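Local coordinates for protein ribosome-associated factor Y (Coxiella burnetii, PDB 3TQM) that probably binds ribosomes and regulates translation as a short hibernation-promoting factor associated with 100S ribosomes, the dimers of 70S ribosomes, at residues V54-G58 / S59-A63; F41-K45 / L46-V50. One frame throughout, in Å; residues are numbered along the deposited sequence. Where two conformers were deposited one is given.

Contact 1: V54-G58 / S59-A63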
ATOM      1  N   VAL A  54       5.632  -4.860  -1.287  1.00 26.41           N
ATOM      2  CA  VAL A  54       5.949  -4.517  -2.672  1.00 26.06           C
ATOM      3  C   VAL A  54       7.222  -5.195  -3.170  1.00 24.68           C
ATOM      4  O   VAL A  54       8.266  -5.140  -2.521  1.00 22.97           O
ATOM      5  CB  VAL A  54       6.094  -2.995  -2.850  1.00 25.02           C
ATOM      6  CG1 VAL A  54       6.629  -2.669  -4.236  1.00 23.09           C
ATOM      7  CG2 VAL A  54       4.756  -2.310  -2.605  1.00 24.24           C
ATOM      8  N   LYS A  55       7.127  -5.827  -4.335  1.00 23.78           N
ATOM      9  CA  LYS A  55       8.242  -6.582  -4.885  1.00 24.46           C
ATOM     10  C   LYS A  55       8.892  -5.877  -6.074  1.00 24.50           C
ATOM     11  O   LYS A  55       8.252  -5.631  -7.096  1.00 26.09           O
ATOM     12  CB  LYS A  55       7.786  -7.990  -5.275  1.00 27.81           C
ATOM     13  CG  LYS A  55       8.884  -8.869  -5.851  1.00 30.37           C
ATOM     14  CD  LYS A  55      10.101  -8.923  -4.939  1.00 32.84           C
ATOM     15  CE  LYS A  55      11.174  -9.837  -5.513  1.00 34.02           C
ATOM     16  NZ  LYS A  55      12.492  -9.626  -4.860  1.00 34.47           N
ATOM     17  N   LEU A  56      10.168  -5.544  -5.912  1.00 22.71           N
ATOM     18  CA  LEU A  56      10.967  -4.953  -6.972  1.00 23.22           C
ATOM     19  C   LEU A  56      12.046  -5.957  -7.347  1.00 28.68           C
ATOM     20  O   LEU A  56      12.259  -6.936  -6.629  1.00 30.34           O
ATOM     21  CB  LEU A  56      11.618  -3.657  -6.490  1.00 18.70           C
ATOM     22  CG  LEU A  56      10.692  -2.545  -6.001  1.00 17.85           C
ATOM     23  CD1 LEU A  56      11.328  -1.810  -4.833  1.00 18.20           C
ATOM     24  CD2 LEU A  56      10.331  -1.576  -7.125  1.00 18.11           C
ATOM     25  N   PRO A  57      12.729  -5.731  -8.479  1.00 33.59           N
ATOM     26  CA  PRO A  57      13.823  -6.635  -8.850  1.00 34.68           C
ATOM     27  C   PRO A  57      14.973  -6.554  -7.847  1.00 33.92           C
ATOM     28  O   PRO A  57      15.641  -5.522  -7.753  1.00 33.61           O
ATOM     29  CB  PRO A  57      14.269  -6.103 -10.218  1.00 35.00           C
ATOM     30  CG  PRO A  57      13.079  -5.355 -10.744  1.00 34.90           C
ATOM     31  CD  PRO A  57      12.458  -4.733  -9.528  1.00 35.49           C
ATOM     32  N   GLY A  58      15.188  -7.631  -7.096  1.00 33.17           N
ATOM     33  CA  GLY A  58      16.309  -7.707  -6.177  1.00 30.71           C
ATOM     34  C   GLY A  58      16.001  -7.373  -4.730  1.00 31.20           C
ATOM     35  O   GLY A  58      16.816  -7.634  -3.849  1.00 31.86           O
ATOM     36  N   SER A  59      14.831  -6.795  -4.475  1.00 30.14           N
ATOM     37  CA  SER A  59      14.479  -6.393  -3.116  1.00 29.01           C
ATOM     38  C   SER A  59      12.978  -6.376  -2.857  1.00 26.05           C
ATOM     39  O   SER A  59      12.177  -6.582  -3.765  1.00 26.11           O
ATOM     40  CB  SER A  59      15.087  -5.024  -2.784  1.00 30.85           C
ATOM     41  OG  SER A  59      14.696  -4.046  -3.737  1.00 30.83           O
ATOM     42  N   THR A  60      12.612  -6.130  -1.603  1.00 25.24           N
ATOM     43  CA  THR A  60      11.214  -6.119  -1.201  1.00 25.33           C
ATOM     44  C   THR A  60      10.958  -5.000  -0.199  1.00 26.58           C
ATOM     45  O   THR A  60      11.726  -4.812   0.746  1.00 27.29           O
ATOM     46  CB  THR A  60      10.802  -7.462  -0.574  1.00 23.68           C
ATOM     47  OG1 THR A  60      11.050  -8.520  -1.504  1.00 22.58           O
ATOM     48  CG2 THR A  60       9.329  -7.454  -0.206  1.00 23.41           C
ATOM     49  N   ILE A  61       9.877  -4.256  -0.409  1.00 25.35           N
ATOM     50  CA  ILE A  61       9.495  -3.184   0.504  1.00 21.55           C
ATOM     51  C   ILE A  61       8.274  -3.576   1.331  1.00 22.65           C
ATOM     52  O   ILE A  61       7.240  -3.953   0.781  1.00 20.71           O
ATOM     53  CB  ILE A  61       9.194  -1.875  -0.257  1.00 17.25           C
ATOM     54  CG1 ILE A  61      10.470  -1.315  -0.895  1.00 19.12           C
ATOM     55  CG2 ILE A  61       8.571  -0.845   0.671  1.00 12.09           C
ATOM     56  CD1 ILE A  61      10.267  -0.001  -1.636  1.00 18.25           C
ATOM     57  N   ASN A  62       8.404  -3.494   2.652  1.00 25.60           N
ATOM     58  CA  ASN A  62       7.267  -3.685   3.549  1.00 26.43           C
ATOM     59  C   ASN A  62       6.973  -2.402   4.315  1.00 29.00           C
ATOM     60  O   ASN A  62       7.851  -1.860   4.988  1.00 33.98           O
ATOM     61  CB  ASN A  62       7.523  -4.826   4.536  1.00 24.14           C
ATOM     62  CG  ASN A  62       7.654  -6.171   3.853  1.00 24.08           C
ATOM     63  OD1 ASN A  62       6.661  -6.779   3.461  1.00 25.38           O
ATOM     64  ND2 ASN A  62       8.884  -6.647   3.713  1.00 24.55           N
ATOM     65  N   ALA A  63       5.743  -1.912   4.203  1.00 26.54           N
ATOM     66  CA  ALA A  63       5.351  -0.679   4.874  1.00 24.13           C
ATOM     67  C   ALA A  63       3.980  -0.816   5.530  1.00 26.23           C
ATOM     68  O   ALA A  63       3.103  -1.505   5.011  1.00 24.21           O
ATOM     69  CB  ALA A  63       5.353   0.480   3.888  1.00 21.13           C
TER
HETATM   70  O   HOH W   1      13.612 -10.015  -2.486  1.00 39.75           O
HETATM   71  O   HOH W   2      16.767  -4.073  -5.614  1.00 28.24           O
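Leu56 and Ile61 meet on the buried face of this strand pair, methyl to methyl, with Leu56 CD1 3.8 Å from Ile61 CD1. Val54 lies on the same face and brings its CB to 4.2 Å from Ile61 CB. Helix 70-89 covers this side: Ile61 rests on Gln84 and Leu56 on Tyr88. Beneath the side chains the backbones are tightly matched, since Val54 N gives Ile61 O a nearly straight bond (177° at the hydrogen) and Ile61 N returns one to Val54 O. The pair is a beta hairpin closed by a type II turn from Leu56 to Ser59, whose glycine, Gly58, adopts a positive phi of 97°. The other face is looser and wetter. Lys55 starts out extended and bends at chi2 (53°), which brings its chain over the turn and NZ to 3.3 Å from Ser59 O, above the carbonyl plane. Leu56 N reaches the same oxygen from the opposite face of that plane, at 3.1 Å, which leaves two donors gripping one acceptor. A water bridges Lys55 NZ (2.7 Å) to the Thr60 hydroxyl. At the turn end, on the Leu56 side, a second water joins Pro57 O to Ser59 OG.

Contact 2: F41-K45 / L46-V50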
ATOM      1  N   PHE A  41      -5.710  -5.037   4.422  1.00 28.03           N
ATOM      2  CA  PHE A  41      -6.484  -4.148   5.281  1.00 29.27           C
ATOM      3  C   PHE A  41      -6.877  -4.882   6.562  1.00 30.59           C
ATOM      4  O   PHE A  41      -7.166  -6.076   6.542  1.00 31.83           O
ATOM      5  CB  PHE A  41      -7.746  -3.676   4.567  1.00 27.47           C
ATOM      6  CG  PHE A  41      -7.481  -2.895   3.308  1.00 28.28           C
ATOM      7  CD1 PHE A  41      -7.257  -3.546   2.107  1.00 28.83           C
ATOM      8  CD2 PHE A  41      -7.465  -1.511   3.326  1.00 28.72           C
ATOM      9  CE1 PHE A  41      -7.014  -2.830   0.950  1.00 30.75           C
ATOM     10  CE2 PHE A  41      -7.223  -0.791   2.175  1.00 29.81           C
ATOM     11  CZ  PHE A  41      -6.997  -1.449   0.984  1.00 29.90           C
ATOM     12  N   HIS A  42      -6.848  -4.173   7.682  0.51 30.40           N
ATOM     13  CA  HIS A  42      -7.333  -4.748   8.923  0.51 30.42           C
ATOM     14  C   HIS A  42      -7.552  -3.682   9.979  0.51 30.82           C
ATOM     15  O   HIS A  42      -6.943  -2.616   9.945  0.51 30.67           O
ATOM     16  CB  HIS A  42      -6.405  -5.859   9.434  0.51 30.32           C
ATOM     17  CG  HIS A  42      -4.957  -5.485   9.457  0.51 30.26           C
ATOM     18  ND1 HIS A  42      -4.215  -5.300   8.310  0.51 29.98           N
ATOM     19  CD2 HIS A  42      -4.106  -5.287  10.491  0.51 29.83           C
ATOM     20  CE1 HIS A  42      -2.973  -4.991   8.636  0.51 29.85           C
ATOM     21  NE2 HIS A  42      -2.880  -4.978   9.954  0.51 29.79           N
ATOM     22  N   ILE A  43      -8.443  -3.982  10.910  1.00 26.60           N
ATOM     23  CA  ILE A  43      -8.779  -3.054  11.982  1.00 28.98           C
ATOM     24  C   ILE A  43      -8.500  -3.673  13.349  1.00 25.29           C
ATOM     25  O   ILE A  43      -8.786  -4.846  13.589  1.00 19.92           O
ATOM     26  CB  ILE A  43     -10.242  -2.559  11.892  1.00 33.32           C
ATOM     27  CG1 ILE A  43     -11.210  -3.549  12.543  1.00 35.59           C
ATOM     28  CG2 ILE A  43     -10.624  -2.279  10.443  1.00 35.16           C
ATOM     29  CD1 ILE A  43     -11.726  -3.091  13.895  1.00 36.22           C
ATOM     30  N   ASN A  44      -7.918  -2.876  14.237  1.00 27.74           N
ATOM     31  CA  ASN A  44      -7.701  -3.290  15.613  1.00 30.03           C
ATOM     32  C   ASN A  44      -8.350  -2.275  16.545  1.00 30.18           C
ATOM     33  O   ASN A  44      -7.740  -1.266  16.906  1.00 26.53           O
ATOM     34  CB  ASN A  44      -6.211  -3.433  15.915  1.00 31.51           C
ATOM     35  CG  ASN A  44      -5.951  -4.054  17.276  1.00 34.10           C
ATOM     36  OD1 ASN A  44      -6.723  -3.866  18.217  1.00 38.57           O
ATOM     37  ND2 ASN A  44      -4.855  -4.793  17.388  1.00 30.90           N
ATOM     38  N   LYS A  45      -9.595  -2.556  16.921  1.00 32.89           N
ATOM     39  CA  LYS A  45     -10.428  -1.616  17.666  1.00 32.76           C
ATOM     40  C   LYS A  45     -10.711  -0.366  16.838  1.00 29.97           C
ATOM     41  O   LYS A  45     -11.452  -0.422  15.857  1.00 28.08           O
ATOM     42  CB  LYS A  45      -9.795  -1.258  19.014  1.00 35.16           C
ATOM     43  CG  LYS A  45      -9.782  -2.410  20.009  1.00 37.17           C
ATOM     44  CD  LYS A  45      -9.156  -2.000  21.330  1.00 40.27           C
ATOM     45  CE  LYS A  45      -9.232  -3.133  22.343  1.00 43.25           C
ATOM     46  NZ  LYS A  45      -8.585  -2.772  23.634  1.00 43.90           N
ATOM     47  N   LEU A  46     -10.118   0.757  17.233  1.00 31.15           N
ATOM     48  CA  LEU A  46     -10.314   2.019  16.522  1.00 31.06           C
ATOM     49  C   LEU A  46      -9.252   2.241  15.450  1.00 30.58           C
ATOM     50  O   LEU A  46      -9.347   3.180  14.660  1.00 30.00           O
ATOM     51  CB  LEU A  46     -10.321   3.195  17.501  1.00 30.58           C
ATOM     52  CG  LEU A  46     -11.479   3.266  18.496  1.00 32.80           C
ATOM     53  CD1 LEU A  46     -11.231   4.359  19.520  1.00 34.94           C
ATOM     54  CD2 LEU A  46     -12.800   3.489  17.773  1.00 30.91           C
ATOM     55  N   LYS A  47      -8.243   1.376  15.427  1.00 31.78           N
ATOM     56  CA  LYS A  47      -7.131   1.522  14.491  1.00 31.62           C
ATOM     57  C   LYS A  47      -7.439   0.900  13.129  1.00 32.04           C
ATOM     58  O   LYS A  47      -7.763  -0.284  13.030  1.00 31.73           O
ATOM     59  CB  LYS A  47      -5.846   0.924  15.077  1.00 32.13           C
ATOM     60  CG  LYS A  47      -5.388   1.598  16.366  1.00 36.86           C
ATOM     61  CD  LYS A  47      -3.999   1.127  16.792  1.00 42.25           C
ATOM     62  CE  LYS A  47      -3.962  -0.374  17.038  1.00 45.11           C
ATOM     63  NZ  LYS A  47      -2.616  -0.843  17.480  1.00 45.01           N
ATOM     64  N   LYS A  48      -7.342   1.717  12.085  1.00 31.92           N
ATOM     65  CA  LYS A  48      -7.534   1.257  10.716  1.00 30.63           C
ATOM     66  C   LYS A  48      -6.178   1.044  10.056  1.00 29.25           C
ATOM     67  O   LYS A  48      -5.667   1.934   9.373  1.00 29.98           O
ATOM     68  CB  LYS A  48      -8.338   2.281   9.911  1.00 29.15           C
ATOM     69  CG  LYS A  48      -9.698   2.613  10.499  1.00 31.41           C
ATOM     70  CD  LYS A  48     -10.518   1.355  10.728  1.00 35.24           C
ATOM     71  CE  LYS A  48     -11.947   1.694  11.129  1.00 38.13           C
ATOM     72  NZ  LYS A  48     -11.991   2.566  12.335  1.00 40.27           N
ATOM     73  N   ILE A  49      -5.598  -0.134  10.261  1.00 26.51           N
ATOM     74  CA  ILE A  49      -4.268  -0.435   9.734  1.00 23.37           C
ATOM     75  C   ILE A  49      -4.291  -0.915   8.286  1.00 21.84           C
ATOM     76  O   ILE A  49      -5.103  -1.765   7.912  1.00 22.31           O
ATOM     77  CB  ILE A  49      -3.554  -1.501  10.583  1.00 22.30           C
ATOM     78  CG1 ILE A  49      -3.431  -1.041  12.036  1.00 23.29           C
ATOM     79  CG2 ILE A  49      -2.191  -1.818  10.004  1.00 21.83           C
ATOM     80  CD1 ILE A  49      -4.558  -1.509  12.920  1.00 24.09           C
ATOM     81  N   VAL A  50      -3.393  -0.367   7.473  1.00 19.84           N
ATOM     82  CA  VAL A  50      -3.191  -0.865   6.116  1.00 22.62           C
ATOM     83  C   VAL A  50      -1.719  -1.235   5.928  1.00 26.00           C
ATOM     84  O   VAL A  50      -0.827  -0.437   6.209  1.00 28.10           O
ATOM     85  CB  VAL A  50      -3.624   0.162   5.049  1.00 21.34           C
ATOM     86  CG1 VAL A  50      -3.384  -0.387   3.652  1.00 18.91           C
ATOM     87  CG2 VAL A  50      -5.093   0.519   5.227  1.00 22.50           C
TER
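Phe41 and Val50 lie side by side at the buried end of a beta hairpin that joins strand 36-44 to strand 47-56 through a type II' turn. Val50 CG2 comes to 3.7 Å from Phe41 CD2, while Val50 CG1 sits over one face of the ring. Helices 14-24 and 70-89 close over this face of the sheet, Leu16 and Thr20 touching Phe41, Met70 and Leu77 touching Val50. One residue on, His42 turns to the other face. In the conformer described, one of two, a chi1 of 49° swings the imidazole across the hairpin onto Ile49. There Ile49 CB stands over the ring in a CH-pi contact, 3.9 Å from the His42 ring centroid and displaced toward the rim. Beneath them His42 N donates to Ile49 O nearly along the C=O axis, whereas the return bond from Ile49 N to His42 O is weak, bent to 124° at the hydrogen. Ile43 comes back to the side of the sheet that carries Phe41, where its CG2 lies 3.6 Å from Lys48 CD; the aliphatic part of the lysine runs alongside the isoleucine, and the ammonium NZ makes a weak bond with Asp68 O. Between the strands, Ile43 CA makes a C-H...O contact of 3.1 Å with Lys47 O. Asn44 and Lys47 close the pairing on the side of the sheet that carries His42, pointing the same way, and Asn44 CB also touches Ile49 CD1 at 3.9 Å. Lys45 then takes the first corner of the turn with a positive phi (64°), and its extended chain leads away from the hairpin. The two backbone bonds of the Asn44-Lys47 pair differ in approach: Asn44 N meets Lys47 O in the carbonyl plane, but Lys47 N, 3.1 Å from Asn44 O, stands above the plane of that carbonyl.

Contacts 1 and 2 are the two hairpin ends of strand 47-56, with centres about 23 Å apart on opposite sides of the chain's centre. Contact 2 turns into this strand from 36-44; contact 1 turns out of it into 59-65, an outermost strand of the sheet. Each is partly buried, and in each one face packs against helix 70-89, with Leu56 and Ile61 in contact 1, and Ile43 and Val50 in contact 2, which also meets helix 14-24. Their chemistry away from the helices differs. At 54-58/59-63 a lysine folds back onto the turn and shares in its carbonyl and water bonding; at 41-45/46-50 the exposed turn carries two lysines, and a histidine lies over a buried isoleucine.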